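Local atomic coordinates of lysine-sensitive aspartokinase 3 (Escherichia coli, PDB entry 2J0W), a protein that catalyses the ATP-dependent phosphorylation of L-aspartate to 4-phospho-L-aspartate, the first step of lysine biosynthesis, and is feedback-inhibited by lysine. Residues F413-M417 with F429-G433; N94-A99 with E113-H117; R143-R147 with A161-A166. All blocks are in the same frame, centred on the assembly; numbering follows the deposited sequence.

Contact 1 (F413-M417 with F429-G433); sequences FNIRM and FLVPG
L430 and M417 pack together in the antiparallel sheet of an ACT domain, where strand 417-420 pairs with strand 426-432. Every side-chain carbon of L430 finds a neighbour. Its CB lies 4.1 Å from M417 CB and 4.2 Å from R416 CB. Its CG has two close partners, M417 CE at 3.6 Å and M417 CB at 3.8 Å. The methyls then divide: L430 CD1 sits 4.0 Å from M417 CB, and L430 CD2 lies 4.2 Å from M417 CE. Two bends in M417, chi2 -78° and chi3 -58°, fold its CE back onto the leucine. With an alanine in place of L430, M417 CE would probably lose its contact with CG and be held less firmly. L310 and T352 of the same sheet also touch L430. The guanidinium of R416 leads away, to a salt bridge with E383 and a hydrogen bond to G421 O of the second subunit, within the region required for homodimerization. L430 uses both its backbone N and its O. L430 N donates to M417 O at 3.0 Å, and R416 N donates to L430 O at 3.2 Å.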
# COMPACT_ATOMS: atom_id res chain seq x y z
N PHE A 413 -17.04 -15.15 4.11
CA PHE A 413 -16.22 -14.93 2.92
C PHE A 413 -14.71 -14.86 3.08
O PHE A 413 -14.17 -14.85 4.18
CB PHE A 413 -16.68 -13.67 2.21
CG PHE A 413 -18.14 -13.64 1.91
CD1 PHE A 413 -18.94 -12.63 2.43
CD2 PHE A 413 -18.71 -14.61 1.10
CE1 PHE A 413 -20.30 -12.59 2.14
CE2 PHE A 413 -20.07 -14.57 0.80
CZ PHE A 413 -20.87 -13.55 1.33
N ASN A 414 -14.02 -14.80 1.94
CA ASN A 414 -12.58 -14.70 1.95
C ASN A 414 -12.16 -13.30 1.53
O ASN A 414 -12.27 -12.95 0.36
CB ASN A 414 -11.94 -15.70 0.99
CG ASN A 414 -10.45 -15.45 0.79
OD1 ASN A 414 -9.65 -15.63 1.71
ND2 ASN A 414 -10.08 -15.01 -0.40
N ILE A 415 -11.71 -12.50 2.47
CA ILE A 415 -11.26 -11.19 2.09
C ILE A 415 -9.80 -11.39 1.71
O ILE A 415 -9.02 -11.91 2.50
CB ILE A 415 -11.43 -10.23 3.23
CG1 ILE A 415 -12.90 -10.29 3.64
CG2 ILE A 415 -10.99 -8.82 2.81
CD1 ILE A 415 -13.34 -9.23 4.57
N ARG A 416 -9.46 -11.00 0.48
CA ARG A 416 -8.11 -11.19 -0.05
C ARG A 416 -7.17 -10.01 0.08
O ARG A 416 -5.94 -10.17 0.09
CB ARG A 416 -8.20 -11.57 -1.53
CG ARG A 416 -6.85 -11.75 -2.20
CD ARG A 416 -6.15 -13.01 -1.72
NE ARG A 416 -4.86 -13.18 -2.38
CZ ARG A 416 -3.73 -12.59 -2.00
NH1 ARG A 416 -3.72 -11.80 -0.94
NH2 ARG A 416 -2.61 -12.79 -2.69
N MET A 417 -7.74 -8.82 0.17
CA MET A 417 -6.92 -7.63 0.25
C MET A 417 -7.74 -6.54 0.88
O MET A 417 -8.93 -6.42 0.61
CB MET A 417 -6.49 -7.22 -1.17
CG MET A 417 -5.45 -6.12 -1.26
SD MET A 417 -6.14 -4.48 -1.01
CE MET A 417 -7.35 -4.42 -2.28
N PHE A 429 -11.64 -3.39 -0.72
CA PHE A 429 -11.14 -4.72 -0.48
C PHE A 429 -11.56 -5.68 -1.59
O PHE A 429 -12.52 -5.42 -2.31
CB PHE A 429 -11.59 -5.22 0.89
CG PHE A 429 -13.07 -5.32 1.05
CD1 PHE A 429 -13.73 -6.52 0.85
CD2 PHE A 429 -13.80 -4.21 1.46
CE1 PHE A 429 -15.11 -6.63 1.06
CE2 PHE A 429 -15.18 -4.31 1.68
CZ PHE A 429 -15.84 -5.52 1.48
N LEU A 430 -10.80 -6.75 -1.74
CA LEU A 430 -11.08 -7.74 -2.76
C LEU A 430 -11.78 -8.95 -2.17
O LEU A 430 -11.71 -9.19 -0.96
CB LEU A 430 -9.78 -8.19 -3.45
CG LEU A 430 -8.93 -7.10 -4.14
CD1 LEU A 430 -7.78 -7.75 -4.91
CD2 LEU A 430 -9.80 -6.28 -5.08
N VAL A 431 -12.48 -9.68 -3.03
CA VAL A 431 -13.19 -10.90 -2.67
C VAL A 431 -13.31 -11.69 -3.96
O VAL A 431 -13.38 -11.11 -5.04
CB VAL A 431 -14.61 -10.62 -2.11
CG1 VAL A 431 -14.53 -9.71 -0.90
CG2 VAL A 431 -15.49 -10.00 -3.17
N PRO A 432 -13.32 -13.03 -3.88
CA PRO A 432 -13.44 -13.79 -5.12
C PRO A 432 -14.66 -13.37 -5.93
O PRO A 432 -15.74 -13.15 -5.38
CB PRO A 432 -13.50 -15.24 -4.63
CG PRO A 432 -14.08 -15.11 -3.25
CD PRO A 432 -13.34 -13.91 -2.71
N GLY A 433 -14.48 -13.25 -7.24
CA GLY A 433 -15.55 -12.84 -8.14
C GLY A 433 -16.96 -13.36 -7.87
O GLY A 433 -17.88 -12.58 -7.70

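Contact 2 (N94-A99 with E113-H117); sequences NITVLA and ELVSH
N94 OD1 takes two bonds: one from a water at 3.0 Å, and a weak one with H117 NE2 at 3.3 Å. The pair bridges a helical hairpin, in which helices 82-102 and 108-131 follow one another in the chain. The axes of segments 94-99 and 113-117 lie 151° apart in direction and 10.0 Å apart at closest. N94 reaches across with its amide carbon CG anti to the backbone N (chi1 -164°), and its amide plane lies 25° from the imidazole plane. The same water also bonds weakly to E113 OE2, while E113 OE1 is held by T193. The imidazole is hemmed in by apolar side chains too. I95 slides past it in the opposite direction, with I95 CG1 3.7 Å from H117 CD2. L98 crosses it at about a right angle and brings its CD1 to 3.9 Å from H117 CE1. Further along the hairpin, L98 CB meets L114 CD1 at 3.9 Å. L48 of helix 44-51 touches both I95 and L114. H117 stands two residues before the substrate-binding E119. The other ring nitrogen turns back to its own helix, where H117 ND1 makes a weak hydrogen bond with E113 O at 2.9 Å.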
# COMPACT_ATOMS: atom_id res chain seq x y z
N ASN A 94 -18.62 2.27 -45.63
CA ASN A 94 -17.25 2.37 -45.15
C ASN A 94 -17.02 1.40 -44.01
O ASN A 94 -15.97 0.75 -43.93
CB ASN A 94 -16.93 3.79 -44.68
CG ASN A 94 -15.44 4.03 -44.54
OD1 ASN A 94 -14.93 4.28 -43.45
ND2 ASN A 94 -14.72 3.95 -45.67
N ILE A 95 -18.01 1.29 -43.14
CA ILE A 95 -17.93 0.37 -42.01
C ILE A 95 -17.66 -1.01 -42.60
O ILE A 95 -16.79 -1.76 -42.13
CB ILE A 95 -19.25 0.36 -41.20
CG1 ILE A 95 -19.40 1.68 -40.43
CG2 ILE A 95 -19.29 -0.82 -40.25
CD1 ILE A 95 -20.67 1.80 -39.60
N THR A 96 -18.40 -1.32 -43.66
CA THR A 96 -18.26 -2.60 -44.32
C THR A 96 -16.84 -2.82 -44.82
O THR A 96 -16.23 -3.84 -44.51
CB THR A 96 -19.25 -2.71 -45.49
OG1 THR A 96 -20.58 -2.55 -44.98
CG2 THR A 96 -19.13 -4.06 -46.19
N VAL A 97 -16.28 -1.87 -45.57
CA VAL A 97 -14.92 -2.07 -46.07
C VAL A 97 -13.92 -2.19 -44.94
O VAL A 97 -12.99 -3.00 -45.01
CB VAL A 97 -14.45 -0.94 -47.03
CG1 VAL A 97 -13.25 -1.45 -47.86
CG2 VAL A 97 -15.58 -0.50 -47.94
N LEU A 98 -14.09 -1.38 -43.89
CA LEU A 98 -13.18 -1.46 -42.74
C LEU A 98 -13.29 -2.83 -42.08
O LEU A 98 -12.28 -3.44 -41.70
CB LEU A 98 -13.50 -0.35 -41.71
CG LEU A 98 -13.19 1.07 -42.19
CD1 LEU A 98 -13.60 2.08 -41.13
CD2 LEU A 98 -11.70 1.21 -42.49
N ALA A 99 -14.52 -3.33 -41.96
CA ALA A 99 -14.72 -4.64 -41.35
C ALA A 99 -14.00 -5.68 -42.20
O ALA A 99 -13.49 -6.67 -41.68
CB ALA A 99 -16.19 -4.96 -41.26
N GLU A 113 -11.00 3.93 -35.31
CA GLU A 113 -11.54 4.52 -36.54
C GLU A 113 -12.86 3.89 -36.96
O GLU A 113 -13.76 4.58 -37.44
CB GLU A 113 -10.54 4.37 -37.68
CG GLU A 113 -11.13 4.77 -39.04
CD GLU A 113 -11.65 6.20 -39.08
OE1 GLU A 113 -10.93 7.12 -38.64
OE2 GLU A 113 -12.79 6.40 -39.56
N LEU A 114 -12.97 2.59 -36.80
CA LEU A 114 -14.20 1.91 -37.18
C LEU A 114 -15.24 2.17 -36.11
O LEU A 114 -16.39 2.48 -36.41
CB LEU A 114 -13.93 0.42 -37.31
CG LEU A 114 -15.02 -0.43 -37.97
CD1 LEU A 114 -14.47 -1.82 -38.20
CD2 LEU A 114 -16.24 -0.47 -37.09
N VAL A 115 -14.86 2.05 -34.84
CA VAL A 115 -15.85 2.26 -33.79
C VAL A 115 -16.35 3.68 -33.74
O VAL A 115 -17.46 3.92 -33.30
CB VAL A 115 -15.31 1.86 -32.40
CG1 VAL A 115 -16.24 2.42 -31.34
CG2 VAL A 115 -15.24 0.33 -32.27
N SER A 116 -15.56 4.63 -34.19
CA SER A 116 -15.99 6.01 -34.15
C SER A 116 -17.30 6.20 -34.92
O SER A 116 -18.14 7.02 -34.54
CB SER A 116 -14.90 6.89 -34.76
OG SER A 116 -14.74 6.55 -36.11
N HIS A 117 -17.49 5.43 -35.99
CA HIS A 117 -18.70 5.51 -36.81
C HIS A 117 -20.06 5.49 -36.09
O HIS A 117 -21.04 6.05 -36.60
CB HIS A 117 -18.67 4.42 -37.88
CG HIS A 117 -17.68 4.70 -38.98
ND1 HIS A 117 -16.32 4.71 -38.77
CD2 HIS A 117 -17.86 5.05 -40.27
CE1 HIS A 117 -15.71 5.06 -39.88
NE2 HIS A 117 -16.62 5.27 -40.81
O HOH W 1 -12.39 5.74 -42.73

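Contact 3 (R143-R147 with A161-A166); sequences RKVMR and ALAELA
V145 divides its two methyls between neighbours on the helix. V145 CG2 points at the L165-A166 link, 3.6 Å from L165 CB and 3.3 Å from A166 N. V145 CG1 lies 3.9 Å from A166 CB and turns toward L162. The side chains of V145 and L162 cross at about a right angle, though their closest distance is doubtful. L165 CD1 rests 3.4 Å from V145 O and also lies over one face of the R147 guanidinium, 4.2 Å above the plane and displaced toward the rim. A chi1 of -171° sets R147 CG opposite its own N; the chain then bends at chi2 and chi3, which brings the flat group back over the leucine methyl. Its NH2 is hydrogen-bonded to S187. Nearer the backbone, R147 CB meets A161 CB at 3.9 Å. M146 points away from the helix at CB, yet its bent chain brings SD to 4.0 Å from L162 CD1, and both side chains also touch L207 of helix 200-211. M146 is the centre of an inverse gamma turn. The loop belongs to a beta-alpha-beta crossover, in which strand 137-139, helix 159-176 and the parallel neighbouring strand 178-182 form one edge of the main sheet of the amino acid kinase fold.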
# COMPACT_ATOMS: atom_id res chain seq x y z
N ARG A 143 -14.16 15.86 -33.55
CA ARG A 143 -12.77 15.63 -33.91
C ARG A 143 -12.04 16.91 -34.30
O ARG A 143 -10.82 16.99 -34.18
CB ARG A 143 -12.69 14.58 -35.01
CG ARG A 143 -13.16 13.22 -34.51
CD ARG A 143 -13.12 12.19 -35.59
NE ARG A 143 -14.10 12.49 -36.63
CZ ARG A 143 -14.32 11.73 -37.70
NH1 ARG A 143 -13.62 10.61 -37.88
NH2 ARG A 143 -15.21 12.11 -38.59
N LYS A 144 -12.78 17.92 -34.75
CA LYS A 144 -12.15 19.19 -35.11
C LYS A 144 -11.64 19.87 -33.85
O LYS A 144 -10.75 20.72 -33.90
CB LYS A 144 -13.13 20.12 -35.81
CG LYS A 144 -13.71 19.61 -37.10
CD LYS A 144 -14.73 20.61 -37.64
CE LYS A 144 -15.56 20.02 -38.77
NZ LYS A 144 -16.75 20.88 -39.04
N VAL A 145 -12.21 19.50 -32.70
CA VAL A 145 -11.82 20.11 -31.45
C VAL A 145 -11.18 19.22 -30.40
O VAL A 145 -10.24 19.64 -29.72
CB VAL A 145 -13.01 20.82 -30.82
CG1 VAL A 145 -12.85 20.87 -29.32
CG2 VAL A 145 -13.10 22.24 -31.40
N MET A 146 -11.69 18.00 -30.25
CA MET A 146 -11.19 17.06 -29.24
C MET A 146 -9.84 16.44 -29.58
O MET A 146 -9.78 15.28 -29.97
CB MET A 146 -12.23 15.94 -29.06
CG MET A 146 -11.92 14.95 -27.97
SD MET A 146 -11.88 15.75 -26.36
CE MET A 146 -13.59 16.05 -26.12
N ARG A 147 -8.76 17.21 -29.43
CA ARG A 147 -7.42 16.70 -29.71
C ARG A 147 -6.93 15.82 -28.59
O ARG A 147 -7.05 16.17 -27.42
CB ARG A 147 -6.43 17.84 -29.87
CG ARG A 147 -5.06 17.37 -30.37
CD ARG A 147 -4.92 17.75 -31.82
NE ARG A 147 -6.12 17.38 -32.56
CZ ARG A 147 -6.54 18.01 -33.65
NH1 ARG A 147 -5.85 19.04 -34.13
NH2 ARG A 147 -7.65 17.62 -34.26
N ALA A 161 -5.07 22.44 -26.09
CA ALA A 161 -5.52 22.35 -27.49
C ALA A 161 -7.04 22.41 -27.60
O ALA A 161 -7.59 23.13 -28.44
CB ALA A 161 -4.99 21.07 -28.12
N LEU A 162 -7.71 21.66 -26.73
CA LEU A 162 -9.17 21.62 -26.72
C LEU A 162 -9.77 22.99 -26.45
O LEU A 162 -10.90 23.27 -26.85
CB LEU A 162 -9.63 20.64 -25.65
CG LEU A 162 -11.13 20.40 -25.55
CD1 LEU A 162 -11.61 19.73 -26.82
CD2 LEU A 162 -11.43 19.51 -24.36
N ALA A 163 -9.02 23.85 -25.76
CA ALA A 163 -9.51 25.18 -25.45
C ALA A 163 -9.41 26.12 -26.65
O ALA A 163 -10.38 26.77 -27.01
CB ALA A 163 -8.75 25.75 -24.25
N GLU A 164 -8.24 26.21 -27.26
CA GLU A 164 -8.07 27.09 -28.42
C GLU A 164 -9.06 26.72 -29.52
O GLU A 164 -9.83 27.56 -30.00
CB GLU A 164 -6.65 26.99 -28.96
CG GLU A 164 -5.59 27.14 -27.89
CD GLU A 164 -4.26 26.53 -28.29
OE1 GLU A 164 -3.43 26.26 -27.40
OE2 GLU A 164 -4.05 26.33 -29.51
N LEU A 165 -9.05 25.45 -29.91
CA LEU A 165 -9.93 24.95 -30.96
C LEU A 165 -11.41 25.24 -30.72
O LEU A 165 -12.08 25.89 -31.54
CB LEU A 165 -9.71 23.45 -31.14
CG LEU A 165 -8.31 23.07 -31.62
CD1 LEU A 165 -8.13 21.56 -31.58
CD2 LEU A 165 -8.09 23.60 -33.03
N ALA A 166 -11.93 24.77 -29.58
CA ALA A 166 -13.33 24.96 -29.23
C ALA A 166 -13.80 26.41 -29.35
O ALA A 166 -14.95 26.66 -29.72
CB ALA A 166 -13.57 24.45 -27.82

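Contacts 2 and 3 share the amino acid kinase domain, whereas contact 1 belongs to the regulatory ACT region. The centres of contacts 2 and 3 are about 23 Å apart and their nearest atoms about 4 Å. T193 OG1 links them, since E113 of contact 2 and R143 of contact 3 both hydrogen-bond to it. Both lie near the substrate site: the side chain of H117 is about 11 Å from the bound aspartate, and that of M146 about 12 Å. Contact 1 is about 41 Å from contact 2 and 43 Å from contact 3, centre to centre. Its M417 side chain is about 9 Å from that of V339, which binds the inhibitor lysine.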